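Long-range contacts in toll-like receptor 13 (Mus musculus, PDB 4Z0C), which binds bacterial 23S ribosomal RNA as an innate immune receptor and signals through MYD88 and TRAF6 to activate NF-kappa-B: residues C272-G276 with Q298-C302; K280-L284 with T303-D309; A293-K297 with L319-F324. Residues are numbered along the deposited sequence.

Contact 1 (C272-G276 with Q298-C302)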
ATOM      1  N   CYS A 272      13.797 -19.589 -46.635  1.00 43.98           N
ATOM      2  CA  CYS A 272      12.789 -20.435 -47.260  1.00 43.11           C
ATOM      3  C   CYS A 272      13.401 -21.650 -47.971  1.00 43.38           C
ATOM      4  O   CYS A 272      12.790 -22.726 -48.007  1.00 42.97           O
ATOM      5  CB  CYS A 272      11.932 -19.632 -48.235  1.00 40.77           C
ATOM      6  SG  CYS A 272      10.665 -18.618 -47.459  1.00 64.54           S
ATOM      7  N   HIS A 273      14.599 -21.485 -48.528  1.00 40.01           N
ATOM      8  CA  HIS A 273      15.254 -22.619 -49.195  1.00 49.13           C
ATOM      9  C   HIS A 273      15.512 -23.748 -48.201  1.00 41.81           C
ATOM     10  O   HIS A 273      15.389 -24.927 -48.537  1.00 39.99           O
ATOM     11  CB  HIS A 273      16.560 -22.224 -49.912  1.00 46.99           C
ATOM     12  CG  HIS A 273      17.241 -23.377 -50.580  1.00 58.66           C
ATOM     13  ND1 HIS A 273      16.640 -24.117 -51.578  1.00 63.12           N
ATOM     14  CD2 HIS A 273      18.444 -23.960 -50.355  1.00 61.64           C
ATOM     15  CE1 HIS A 273      17.453 -25.087 -51.955  1.00 59.34           C
ATOM     16  NE2 HIS A 273      18.554 -25.015 -51.227  1.00 61.04           N
ATOM     17  N   LEU A 274      15.864 -23.370 -46.977  1.00 40.94           N
ATOM     18  CA  LEU A 274      16.045 -24.327 -45.891  1.00 48.89           C
ATOM     19  C   LEU A 274      14.703 -24.873 -45.415  1.00 51.31           C
ATOM     20  O   LEU A 274      14.428 -26.070 -45.531  1.00 45.24           O
ATOM     21  CB  LEU A 274      16.770 -23.664 -44.715  1.00 44.84           C
ATOM     22  CG  LEU A 274      16.931 -24.479 -43.431  1.00 39.97           C
ATOM     23  CD1 LEU A 274      17.672 -25.790 -43.714  1.00 38.62           C
ATOM     24  CD2 LEU A 274      17.646 -23.661 -42.379  1.00 38.13           C
ATOM     25  N   LEU A 275      13.877 -23.975 -44.886  1.00 49.83           N
ATOM     26  CA  LEU A 275      12.620 -24.326 -44.224  1.00 46.83           C
ATOM     27  C   LEU A 275      11.637 -25.054 -45.147  1.00 40.75           C
ATOM     28  O   LEU A 275      10.873 -25.918 -44.695  1.00 31.93           O
ATOM     29  CB  LEU A 275      11.963 -23.064 -43.649  1.00 46.70           C
ATOM     30  CG  LEU A 275      12.210 -22.738 -42.177  1.00 52.89           C
ATOM     31  CD1 LEU A 275      13.654 -23.001 -41.757  1.00 53.73           C
ATOM     32  CD2 LEU A 275      11.826 -21.296 -41.900  1.00 48.98           C
ATOM     33  N   GLY A 276      11.640 -24.677 -46.426  1.00 38.79           N
ATOM     34  CA  GLY A 276      10.738 -25.263 -47.402  1.00 36.06           C
ATOM     35  C   GLY A 276      10.945 -26.753 -47.627  1.00 45.10           C
ATOM     36  O   GLY A 276      10.047 -27.444 -48.115  1.00 48.41           O
ATOM     37  N   GLN A 298       6.372 -14.086 -47.434  1.00 32.94           N
ATOM     38  CA  GLN A 298       7.249 -15.043 -48.083  1.00 42.06           C
ATOM     39  C   GLN A 298       7.312 -16.340 -47.284  1.00 47.73           C
ATOM     40  O   GLN A 298       7.128 -17.426 -47.840  1.00 50.14           O
ATOM     41  CB  GLN A 298       8.651 -14.460 -48.248  1.00 48.13           C
ATOM     42  CG  GLN A 298       8.670 -13.087 -48.893  1.00 53.49           C
ATOM     43  CD  GLN A 298      10.076 -12.616 -49.197  1.00 63.23           C
ATOM     44  OE1 GLN A 298      10.505 -11.559 -48.730  1.00 60.85           O
ATOM     45  NE2 GLN A 298      10.806 -13.402 -49.992  1.00 66.81           N
ATOM     46  N   LEU A 299       7.522 -16.206 -45.975  1.00 44.44           N
ATOM     47  CA  LEU A 299       7.575 -17.331 -45.056  1.00 41.49           C
ATOM     48  C   LEU A 299       6.333 -18.198 -45.197  1.00 42.50           C
ATOM     49  O   LEU A 299       6.434 -19.416 -45.280  1.00 42.08           O
ATOM     50  CB  LEU A 299       7.701 -16.813 -43.624  1.00 40.70           C
ATOM     51  CG  LEU A 299       7.800 -17.821 -42.479  1.00 51.23           C
ATOM     52  CD1 LEU A 299       8.929 -18.819 -42.708  1.00 53.15           C
ATOM     53  CD2 LEU A 299       8.007 -17.083 -41.161  1.00 54.49           C
ATOM     54  N   ALA A 300       5.168 -17.561 -45.273  1.00 39.92           N
ATOM     55  CA  ALA A 300       3.898 -18.273 -45.426  1.00 43.13           C
ATOM     56  C   ALA A 300       3.841 -19.229 -46.628  1.00 52.64           C
ATOM     57  O   ALA A 300       3.062 -20.181 -46.632  1.00 57.94           O
ATOM     58  CB  ALA A 300       2.758 -17.278 -45.501  1.00 41.97           C
ATOM     59  N   LYS A 301       4.654 -18.960 -47.647  1.00 55.40           N
ATOM     60  CA  LYS A 301       4.720 -19.805 -48.840  1.00 61.12           C
ATOM     61  C   LYS A 301       5.642 -21.016 -48.656  1.00 59.96           C
ATOM     62  O   LYS A 301       5.326 -22.122 -49.086  1.00 58.69           O
ATOM     63  CB  LYS A 301       5.166 -18.970 -50.046  1.00 62.32           C
ATOM     64  CG  LYS A 301       4.060 -18.116 -50.628  1.00 62.13           C
ATOM     65  CD  LYS A 301       4.521 -16.700 -50.929  1.00 64.51           C
ATOM     66  CE  LYS A 301       5.276 -16.590 -52.235  1.00 62.44           C
ATOM     67  NZ  LYS A 301       5.310 -15.161 -52.680  1.00 53.02           N
ATOM     68  N   CYS A 302       6.759 -20.796 -47.971  1.00 59.02           N
ATOM     69  CA  CYS A 302       7.778 -21.814 -47.756  1.00 51.37           C
ATOM     70  C   CYS A 302       7.396 -22.884 -46.763  1.00 54.00           C
ATOM     71  O   CYS A 302       8.172 -23.807 -46.520  1.00 55.73           O
ATOM     72  CB  CYS A 302       9.053 -21.159 -47.228  1.00 48.16           C
ATOM     73  SG  CYS A 302       9.963 -20.235 -48.463  1.00208.89           S
TER

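Contact 2 (K280-L284 with T303-D309). With NAG (2-acetamido-2-deoxy-beta-D-glucopyranose), chain G.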
ATOM      1  N   LYS A 280       8.434 -31.913 -41.736  1.00 42.46           N
ATOM      2  CA  LYS A 280       7.836 -32.122 -40.426  1.00 37.21           C
ATOM      3  C   LYS A 280       7.844 -30.828 -39.579  1.00 37.06           C
ATOM      4  O   LYS A 280       7.347 -30.807 -38.462  1.00 43.33           O
ATOM      5  CB  LYS A 280       8.554 -33.252 -39.694  1.00 41.11           C
ATOM      6  CG  LYS A 280       8.321 -34.641 -40.280  1.00 59.29           C
ATOM      7  CD  LYS A 280       6.866 -35.038 -40.148  1.00 75.17           C
ATOM      8  CE  LYS A 280       6.710 -36.315 -39.334  1.00 85.29           C
ATOM      9  NZ  LYS A 280       5.270 -36.617 -39.052  1.00 91.95           N
ATOM     10  N   LEU A 281       8.420 -29.763 -40.118  1.00 35.39           N
ATOM     11  CA  LEU A 281       8.551 -28.513 -39.393  1.00 38.09           C
ATOM     12  C   LEU A 281       7.172 -27.924 -39.100  1.00 35.13           C
ATOM     13  O   LEU A 281       6.380 -27.719 -40.008  1.00 48.79           O
ATOM     14  CB  LEU A 281       9.389 -27.519 -40.193  1.00 34.10           C
ATOM     15  CG  LEU A 281       9.643 -26.201 -39.459  1.00 37.20           C
ATOM     16  CD1 LEU A 281      10.627 -26.385 -38.305  1.00 27.91           C
ATOM     17  CD2 LEU A 281      10.124 -25.115 -40.420  1.00 34.83           C
ATOM     18  N   GLU A 282       6.863 -27.692 -37.835  1.00 31.15           N
ATOM     19  CA  GLU A 282       5.569 -27.080 -37.506  1.00 44.30           C
ATOM     20  C   GLU A 282       5.643 -25.896 -36.527  1.00 31.32           C
ATOM     21  O   GLU A 282       4.696 -25.119 -36.399  1.00 32.80           O
ATOM     22  CB  GLU A 282       4.574 -28.154 -37.061  1.00 43.05           C
ATOM     23  CG  GLU A 282       4.943 -28.896 -35.808  1.00 58.64           C
ATOM     24  CD  GLU A 282       4.188 -30.217 -35.704  1.00 71.95           C
ATOM     25  OE1 GLU A 282       3.762 -30.734 -36.766  1.00 72.77           O
ATOM     26  OE2 GLU A 282       4.019 -30.734 -34.575  1.00 72.62           O
ATOM     27  N   THR A 283       6.806 -25.723 -35.913  1.00 26.35           N
ATOM     28  CA  THR A 283       7.041 -24.629 -34.992  1.00 29.95           C
ATOM     29  C   THR A 283       8.263 -23.839 -35.429  1.00 36.05           C
ATOM     30  O   THR A 283       9.352 -24.401 -35.611  1.00 27.95           O
ATOM     31  CB  THR A 283       7.264 -25.131 -33.561  1.00 29.62           C
ATOM     32  OG1 THR A 283       6.024 -25.593 -33.008  1.00 38.79           O
ATOM     33  CG2 THR A 283       7.825 -24.029 -32.683  1.00 26.62           C
ATOM     34  N   LEU A 284       8.061 -22.537 -35.630  1.00 33.15           N
ATOM     35  CA  LEU A 284       9.150 -21.629 -35.965  1.00 32.39           C
ATOM     36  C   LEU A 284       9.163 -20.430 -35.024  1.00 36.91           C
ATOM     37  O   LEU A 284       8.222 -19.628 -35.000  1.00 37.89           O
ATOM     38  CB  LEU A 284       9.058 -21.175 -37.435  1.00 34.04           C
ATOM     39  CG  LEU A 284      10.130 -20.160 -37.830  1.00 27.96           C
ATOM     40  CD1 LEU A 284      11.515 -20.750 -37.666  1.00 29.23           C
ATOM     41  CD2 LEU A 284       9.918 -19.638 -39.233  1.00 24.06           C
ATOM     42  N   THR A 303       6.231 -22.764 -46.143  1.00 52.16           N
ATOM     43  CA  THR A 303       6.052 -23.530 -44.921  1.00 35.91           C
ATOM     44  C   THR A 303       4.602 -23.847 -44.540  1.00 30.69           C
ATOM     45  O   THR A 303       3.674 -23.265 -45.078  1.00 42.40           O
ATOM     46  CB  THR A 303       6.797 -22.813 -43.787  1.00 30.34           C
ATOM     47  OG1 THR A 303       7.192 -23.782 -42.811  1.00 49.26           O
ATOM     48  CG2 THR A 303       5.931 -21.708 -43.175  1.00 21.89           C
ATOM     49  N   ARG A 304       4.410 -24.782 -43.621  1.00 37.40           N
ATOM     50  CA  ARG A 304       3.063 -25.081 -43.131  1.00 40.75           C
ATOM     51  C   ARG A 304       2.986 -25.135 -41.585  1.00 48.89           C
ATOM     52  O   ARG A 304       2.727 -26.189 -41.007  1.00 54.34           O
ATOM     53  CB  ARG A 304       2.569 -26.392 -43.743  1.00 41.92           C
ATOM     54  CG  ARG A 304       1.067 -26.501 -43.886  1.00 46.13           C
ATOM     55  CD  ARG A 304       0.626 -27.964 -43.838  1.00 57.83           C
ATOM     56  NE  ARG A 304      -0.828 -28.102 -43.738  1.00 65.67           N
ATOM     57  CZ  ARG A 304      -1.508 -28.361 -42.620  1.00 57.52           C
ATOM     58  NH1 ARG A 304      -0.886 -28.525 -41.451  1.00 49.45           N
ATOM     59  NH2 ARG A 304      -2.831 -28.460 -42.679  1.00 54.00           N
ATOM     60  N   LEU A 305       3.201 -23.995 -40.925  1.00 40.28           N
ATOM     61  CA  LEU A 305       3.373 -23.947 -39.472  1.00 32.71           C
ATOM     62  C   LEU A 305       2.090 -24.086 -38.665  1.00 33.48           C
ATOM     63  O   LEU A 305       1.025 -23.646 -39.107  1.00 34.95           O
ATOM     64  CB  LEU A 305       4.075 -22.661 -39.057  1.00 26.00           C
ATOM     65  CG  LEU A 305       5.413 -22.388 -39.736  1.00 31.77           C
ATOM     66  CD1 LEU A 305       5.937 -20.992 -39.372  1.00 31.99           C
ATOM     67  CD2 LEU A 305       6.425 -23.473 -39.393  1.00 23.21           C
ATOM     68  N   LEU A 306       2.218 -24.700 -37.480  1.00 26.78           N
ATOM     69  CA  LEU A 306       1.162 -24.718 -36.454  1.00 33.76           C
ATOM     70  C   LEU A 306       1.372 -23.583 -35.445  1.00 35.31           C
ATOM     71  O   LEU A 306       0.417 -22.954 -34.983  1.00 33.12           O
ATOM     72  CB  LEU A 306       1.162 -26.046 -35.686  1.00 30.60           C
ATOM     73  CG  LEU A 306       0.888 -27.314 -36.507  1.00 41.21           C
ATOM     74  CD1 LEU A 306       0.748 -28.573 -35.606  1.00 26.35           C
ATOM     75  CD2 LEU A 306      -0.351 -27.105 -37.371  1.00 39.09           C
ATOM     76  N   PHE A 307       2.641 -23.328 -35.139  1.00 30.75           N
ATOM     77  CA  PHE A 307       3.039 -22.326 -34.173  1.00 27.22           C
ATOM     78  C   PHE A 307       4.125 -21.445 -34.777  1.00 30.46           C
ATOM     79  O   PHE A 307       5.212 -21.916 -35.100  1.00 29.14           O
ATOM     80  CB  PHE A 307       3.551 -23.011 -32.889  1.00 27.96           C
ATOM     81  CG  PHE A 307       4.071 -22.051 -31.835  1.00 35.33           C
ATOM     82  CD1 PHE A 307       3.559 -20.769 -31.718  1.00 35.34           C
ATOM     83  CD2 PHE A 307       5.070 -22.441 -30.960  1.00 33.76           C
ATOM     84  CE1 PHE A 307       4.043 -19.899 -30.752  1.00 37.12           C
ATOM     85  CE2 PHE A 307       5.554 -21.571 -29.991  1.00 30.83           C
ATOM     86  CZ  PHE A 307       5.041 -20.305 -29.887  1.00 30.58           C
ATOM     87  N   LEU A 308       3.825 -20.156 -34.896  1.00 36.99           N
ATOM     88  CA  LEU A 308       4.791 -19.158 -35.331  1.00 31.58           C
ATOM     89  C   LEU A 308       4.969 -18.092 -34.232  1.00 29.57           C
ATOM     90  O   LEU A 308       4.000 -17.514 -33.746  1.00 24.10           O
ATOM     91  CB  LEU A 308       4.324 -18.520 -36.646  1.00 29.73           C
ATOM     92  CG  LEU A 308       5.101 -17.304 -37.170  1.00 30.49           C
ATOM     93  CD1 LEU A 308       6.590 -17.611 -37.357  1.00 20.29           C
ATOM     94  CD2 LEU A 308       4.498 -16.756 -38.462  1.00 31.97           C
ATOM     95  N   ASP A 309       6.214 -17.842 -33.837  1.00 27.91           N
ATOM     96  CA  ASP A 309       6.500 -16.849 -32.822  1.00 25.48           C
ATOM     97  C   ASP A 309       7.258 -15.684 -33.445  1.00 33.49           C
ATOM     98  O   ASP A 309       8.409 -15.835 -33.833  1.00 28.98           O
ATOM     99  CB  ASP A 309       7.327 -17.451 -31.688  1.00 28.29           C
ATOM    100  CG  ASP A 309       7.397 -16.541 -30.450  1.00 43.79           C
ATOM    101  OD1 ASP A 309       7.435 -15.290 -30.591  1.00 47.58           O
ATOM    102  OD2 ASP A 309       7.414 -17.086 -29.322  1.00 46.47           O
TER
HETATM  103  C1  NAG G   1      -7.866 -27.047 -39.078  1.00 34.46           C
HETATM  104  C2  NAG G   1      -7.090 -27.740 -40.214  1.00 34.39           C
HETATM  105  C3  NAG G   1      -7.740 -29.077 -40.601  1.00 34.39           C
HETATM  106  C4  NAG G   1      -8.066 -29.922 -39.365  1.00 41.98           C
HETATM  107  C5  NAG G   1      -8.821 -29.100 -38.310  1.00 37.43           C
HETATM  108  C6  NAG G   1      -9.239 -29.869 -37.031  1.00 38.93           C
HETATM  109  C7  NAG G   1      -5.761 -26.549 -41.918  1.00 34.89           C
HETATM  110  C8  NAG G   1      -5.744 -25.473 -42.954  1.00 28.92           C
HETATM  111  N2  NAG G   1      -6.945 -26.866 -41.378  1.00 34.96           N
HETATM  112  O3  NAG G   1      -6.900 -29.814 -41.466  1.00 31.11           O
HETATM  113  O4  NAG G   1      -8.824 -31.044 -39.769  1.00 42.58           O
HETATM  114  O5  NAG G   1      -8.066 -27.946 -37.996  1.00 39.29           O
HETATM  115  O6  NAG G   1      -8.198 -30.344 -36.185  1.00 41.86           O
HETATM  116  O7  NAG G   1      -4.700 -27.090 -41.626  1.00 39.04           O

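Contact 3 (A293-K297 with L319-F324). With NAG (2-acetamido-2-deoxy-beta-D-glucopyranose), chain P.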
ATOM      1  N   ALA A 293       6.701  -7.211 -42.317  1.00 30.55           N
ATOM      2  CA  ALA A 293       5.408  -7.769 -42.722  1.00 28.37           C
ATOM      3  C   ALA A 293       5.508  -8.547 -44.016  1.00 41.64           C
ATOM      4  O   ALA A 293       4.868  -9.592 -44.176  1.00 42.69           O
ATOM      5  CB  ALA A 293       4.378  -6.684 -42.870  1.00 23.94           C
ATOM      6  N   GLU A 294       6.305  -8.028 -44.947  1.00 47.04           N
ATOM      7  CA  GLU A 294       6.366  -8.610 -46.277  1.00 51.47           C
ATOM      8  C   GLU A 294       7.113  -9.946 -46.241  1.00 50.70           C
ATOM      9  O   GLU A 294       6.742 -10.895 -46.932  1.00 44.87           O
ATOM     10  CB  GLU A 294       7.000  -7.623 -47.258  1.00 63.85           C
ATOM     11  CG  GLU A 294       8.172  -8.174 -48.012  1.00 71.19           C
ATOM     12  CD  GLU A 294       7.861  -8.295 -49.478  1.00 79.82           C
ATOM     13  OE1 GLU A 294       6.664  -8.198 -49.834  1.00 76.86           O
ATOM     14  OE2 GLU A 294       8.802  -8.509 -50.267  1.00 89.87           O
ATOM     15  N   GLY A 295       8.130 -10.036 -45.389  1.00 49.83           N
ATOM     16  CA  GLY A 295       8.833 -11.288 -45.186  1.00 45.30           C
ATOM     17  C   GLY A 295       7.941 -12.373 -44.598  1.00 44.86           C
ATOM     18  O   GLY A 295       8.146 -13.546 -44.857  1.00 51.90           O
ATOM     19  N   ILE A 296       6.963 -11.985 -43.789  1.00 46.41           N
ATOM     20  CA  ILE A 296       5.972 -12.926 -43.269  1.00 39.24           C
ATOM     21  C   ILE A 296       5.216 -13.568 -44.425  1.00 34.77           C
ATOM     22  O   ILE A 296       4.895 -14.750 -44.379  1.00 41.13           O
ATOM     23  CB  ILE A 296       4.971 -12.232 -42.298  1.00 41.95           C
ATOM     24  CG1 ILE A 296       5.670 -11.789 -41.015  1.00 40.38           C
ATOM     25  CG2 ILE A 296       3.802 -13.149 -41.925  1.00 40.73           C
ATOM     26  CD1 ILE A 296       4.789 -10.912 -40.141  1.00 38.64           C
ATOM     27  N   LYS A 297       4.925 -12.778 -45.454  1.00 36.96           N
ATOM     28  CA  LYS A 297       4.228 -13.260 -46.647  1.00 37.24           C
ATOM     29  C   LYS A 297       5.065 -14.308 -47.382  1.00 36.92           C
ATOM     30  O   LYS A 297       4.540 -15.304 -47.889  1.00 36.41           O
ATOM     31  CB  LYS A 297       3.896 -12.097 -47.597  1.00 41.06           C
ATOM     32  CG  LYS A 297       2.624 -11.322 -47.254  1.00 40.58           C
ATOM     33  CD  LYS A 297       2.576  -9.998 -48.005  1.00 38.62           C
ATOM     34  CE  LYS A 297       1.263  -9.247 -47.762  1.00 38.25           C
ATOM     35  NZ  LYS A 297       1.219  -7.908 -48.424  1.00 40.86           N
ATOM     36  N   LEU A 319      -0.413  -4.249 -39.164  1.00 28.52           N
ATOM     37  CA  LEU A 319      -0.696  -5.414 -39.980  1.00 29.84           C
ATOM     38  C   LEU A 319      -2.115  -5.300 -40.502  1.00 29.30           C
ATOM     39  O   LEU A 319      -3.070  -5.519 -39.774  1.00 34.61           O
ATOM     40  CB  LEU A 319      -0.506  -6.702 -39.171  1.00 27.01           C
ATOM     41  CG  LEU A 319       0.943  -7.046 -38.826  1.00 26.85           C
ATOM     42  CD1 LEU A 319       1.000  -7.963 -37.608  1.00 32.09           C
ATOM     43  CD2 LEU A 319       1.622  -7.705 -40.017  1.00 30.17           C
ATOM     44  N   ASN A 320      -2.258  -4.943 -41.766  1.00 42.09           N
ATOM     45  CA  ASN A 320      -3.591  -4.760 -42.319  1.00 44.25           C
ATOM     46  C   ASN A 320      -3.713  -5.271 -43.742  1.00 41.84           C
ATOM     47  O   ASN A 320      -4.575  -4.820 -44.485  1.00 43.06           O
ATOM     48  CB  ASN A 320      -4.011  -3.284 -42.229  1.00 46.97           C
ATOM     49  CG  ASN A 320      -3.097  -2.353 -43.025  1.00 50.37           C
ATOM     50  OD1 ASN A 320      -1.985  -2.724 -43.402  1.00 52.60           O
ATOM     51  ND2 ASN A 320      -3.574  -1.127 -43.272  1.00 57.71           N
ATOM     52  N   ASP A 321      -2.867  -6.232 -44.113  1.00 42.45           N
ATOM     53  CA  ASP A 321      -2.745  -6.600 -45.520  1.00 42.75           C
ATOM     54  C   ASP A 321      -2.477  -8.081 -45.790  1.00 46.98           C
ATOM     55  O   ASP A 321      -1.455  -8.434 -46.391  1.00 36.94           O
ATOM     56  CB  ASP A 321      -1.639  -5.767 -46.162  1.00 44.97           C
ATOM     57  CG  ASP A 321      -1.774  -5.693 -47.647  1.00 56.16           C
ATOM     58  OD1 ASP A 321      -2.919  -5.784 -48.138  1.00 51.67           O
ATOM     59  OD2 ASP A 321      -0.732  -5.579 -48.317  1.00 69.07           O
ATOM     60  N   SER A 322      -3.366  -8.943 -45.306  1.00 50.98           N
ATOM     61  CA  SER A 322      -3.313 -10.362 -45.638  1.00 41.73           C
ATOM     62  C   SER A 322      -1.986 -11.061 -45.327  1.00 41.38           C
ATOM     63  O   SER A 322      -1.676 -12.077 -45.934  1.00 37.34           O
ATOM     64  CB  SER A 322      -3.695 -10.563 -47.110  1.00 40.69           C
ATOM     65  OG  SER A 322      -4.932  -9.929 -47.396  1.00 42.13           O
ATOM     66  N   GLU A 323      -1.216 -10.528 -44.379  1.00 43.47           N
ATOM     67  CA  GLU A 323       0.103 -11.086 -44.034  1.00 36.44           C
ATOM     68  C   GLU A 323       0.119 -12.572 -43.684  1.00 39.24           C
ATOM     69  O   GLU A 323       1.096 -13.276 -43.958  1.00 40.80           O
ATOM     70  CB  GLU A 323       0.761 -10.294 -42.897  1.00 32.20           C
ATOM     71  CG  GLU A 323       1.443  -9.002 -43.346  1.00 41.73           C
ATOM     72  CD  GLU A 323       0.490  -7.824 -43.505  1.00 51.85           C
ATOM     73  OE1 GLU A 323       0.878  -6.854 -44.199  1.00 59.51           O
ATOM     74  OE2 GLU A 323      -0.641  -7.867 -42.959  1.00 50.54           O
ATOM     75  N   PHE A 324      -0.940 -13.037 -43.034  1.00 40.81           N
ATOM     76  CA  PHE A 324      -0.963 -14.396 -42.514  1.00 33.53           C
ATOM     77  C   PHE A 324      -1.857 -15.313 -43.317  1.00 35.28           C
ATOM     78  O   PHE A 324      -1.976 -16.499 -43.000  1.00 38.86           O
ATOM     79  CB  PHE A 324      -1.390 -14.393 -41.028  1.00 26.34           C
ATOM     80  CG  PHE A 324      -0.413 -13.698 -40.132  1.00 26.69           C
ATOM     81  CD1 PHE A 324       0.720 -14.367 -39.678  1.00 26.25           C
ATOM     82  CD2 PHE A 324      -0.607 -12.370 -39.762  1.00 24.69           C
ATOM     83  CE1 PHE A 324       1.646 -13.735 -38.860  1.00 25.48           C
ATOM     84  CE2 PHE A 324       0.307 -11.727 -38.948  1.00 27.49           C
ATOM     85  CZ  PHE A 324       1.438 -12.407 -38.491  1.00 32.97           C
TER
HETATM   86  C1  NAG P 910      -2.638  -0.279 -43.982  1.00 60.34           C
HETATM   87  C2  NAG P 910      -3.410   0.098 -45.254  1.00 55.66           C
HETATM   88  C3  NAG P 910      -2.781   1.288 -45.988  1.00 65.37           C
HETATM   89  C4  NAG P 910      -2.505   2.442 -45.036  1.00 64.24           C
HETATM   90  C5  NAG P 910      -1.673   1.967 -43.842  1.00 63.34           C
HETATM   91  C6  NAG P 910      -1.469   3.086 -42.809  1.00 57.23           C
HETATM   92  C7  NAG P 910      -4.607  -1.606 -46.601  1.00 44.89           C
HETATM   93  C8  NAG P 910      -4.477  -2.396 -47.869  1.00 40.36           C
HETATM   94  N2  NAG P 910      -3.477  -1.062 -46.132  1.00 49.62           N
HETATM   95  O3  NAG P 910      -3.615   1.758 -47.033  1.00 69.17           O
HETATM   96  O4  NAG P 910      -1.846   3.481 -45.742  1.00 63.27           O
HETATM   97  O5  NAG P 910      -2.251   0.839 -43.196  1.00 65.70           O
HETATM   98  O6  NAG P 910      -2.656   3.406 -42.101  1.00 57.85           O
HETATM   99  O7  NAG P 910      -5.707  -1.495 -46.065  1.00 46.46           O

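Contact 1 (C272-G276 with Q298-C302)
A disulfide ties helix 268-275 to helix 293-302, the helices of two successive turns of the leucine-rich repeat ectodomain. The SG atoms of C272 and C302 are 2.0 Å apart. Both cysteines point their CA-to-CB bonds toward the partner segment, and both take the m rotamer, with chi1 of -78° and -74°. The torsion about the S-S bond, chi3, is 122°, wider than the usual value near 90°. The sulfur of C272 also rests against the neighbouring helical turn. C272 SG lies 3.8 Å from Q298 O and 4.1 Å from L299 CA.

Beside the bridge, two leucines meet through methyl groups, with L275 CD2 3.9 Å from L299 CD1. L275 has an off-rotamer chi1 of -96°. The CA-to-CB bond of L299 is sideways, but its t rotamer carries CD1 to L275. Both leucines also touch L284 of strand 283-285, so this side of the contact joins the repeat core.

The backbones come closest at G276 and C302, whose CA atoms are 4.6 Å apart. G276 CA makes a CA-H...O contact with C302 O at 3.1 Å. No hydrogen bond crosses between the segments. The chemistry is therefore one covalent link, backed by a leucine contact and a CA-H...O contact. The bond limits how far the two helices can move apart, and it is consistent with an extracellular domain, where disulfides are stable.

Contact 2 (K280-L284 with T303-D309)
The two segments run parallel and side by side, and strand 283-285 pairs with strand 307-309. T283 bridges to F307 with CA atoms 4.7 Å apart, and L284 bridges to L308. The ladder is made by L284 N to F307 O at 3.0 Å and by D309 N to L284 O at 2.9 Å. At its start, E282 O accepts two hydrogen bonds, from L306 N at 2.7 Å and from F307 N at 3.0 Å. CA-H...O contacts support the pairing, as from T283 CA to F307 O at 3.3 Å.

Side chains alternate between the two faces of the sheet. T283 and F307 share one face, where T283 OG1 is 3.6 Å from F307 CB. L284 and L308 share the other and are buried. There, L284 CB meets L305 CD1 at 3.7 Å, and L281 CD2 lies 4.2 Å from L305 CD2. D309 turns its carboxylate away from the pair, and its OD1 bonds to Q287 NE2. R304 reaches outward, with R304 NH2 2.5 Å from O7 of a NAG of the protein's own glycan.

L281 and L284 match L305 and L308, the spaced leucines of the repeat consensus. This is typical of the leucine-rich repeat solenoid. Each turn adds one short strand to a long parallel sheet on the concave side of the horseshoe, with its leucines turned into the core.

Contact 3 (A293-K297 with L319-F324)
This is a helix-to-loop contact between successive turns of the leucine-rich repeat solenoid, apolar at its base and closed by a salt bridge. Segment 293-297 lies on helix 293-302 of repeat 11. Segment 319-324 belongs to repeat 12. It starts at L319, the end of strand 318-319, and runs on into the loop. Both lie away from the parallel sheet, on the outer, convex side of the horseshoe.

A293 and I296 point their CA-to-CB bonds toward the loop. A293 CB packs on L319 CD2 at 4.1 Å. I296 CG2 sits over one face of the F324 ring, 4.2 Å from its centroid. This is a CH-pi contact. I296 CG2 also lies 3.4 Å from E323 O. I296 also touches L310, which ties this apolar patch to the interior of the repeat.

E323 lies between the apolar and polar parts. E323 CG is 3.6 Å from A293 O. E323 OE2 accepts a hydrogen bond from D321 N at 3.0 Å, so the side chain braces its own loop. OE2 also bonds to T347 OG1, in the next turn of the solenoid.

The CA-to-CB bond of K297 is sideways, but its extended chain runs along the loop, with K297 CG 4.1 Å from E323 CA. K297 NZ makes a salt bridge with D321 OD2 at 3.0 Å.

The loop also carries sugar. N320 takes no part in the contact with the helix but is N-glycosylated, with N320 ND2 bonded to C1 of the NAG at 1.4 Å. D321 OD1 lies 3.7 Å from C8 of the same sugar.

The three contacts join neighbouring turns of one solenoid and cross along the chain. Contacts 1 and 3 use successive parts of helix 293-302, and their segments adjoin in the sequence. Their centres are 14 Å apart. Contact 2 pairs the strands that flank this helix in a beta-alpha-beta unit. Its centre is 11 Å from that of contact 1 and 16 Å from that of contact 3. Contact 2 touches each of the others through apolar side chains. L299 CD1 lies 3.7 Å from L284 CD2, and L308 CD2 lies 4.2 Å from F324 CE1. None touches the bound RNA. The nearest atom of contact 2 is about 18 Å from the RNA. For contact 3 the nearest atom is about 27 Å from the RNA. For contact 1 it is about 30 Å from the RNA.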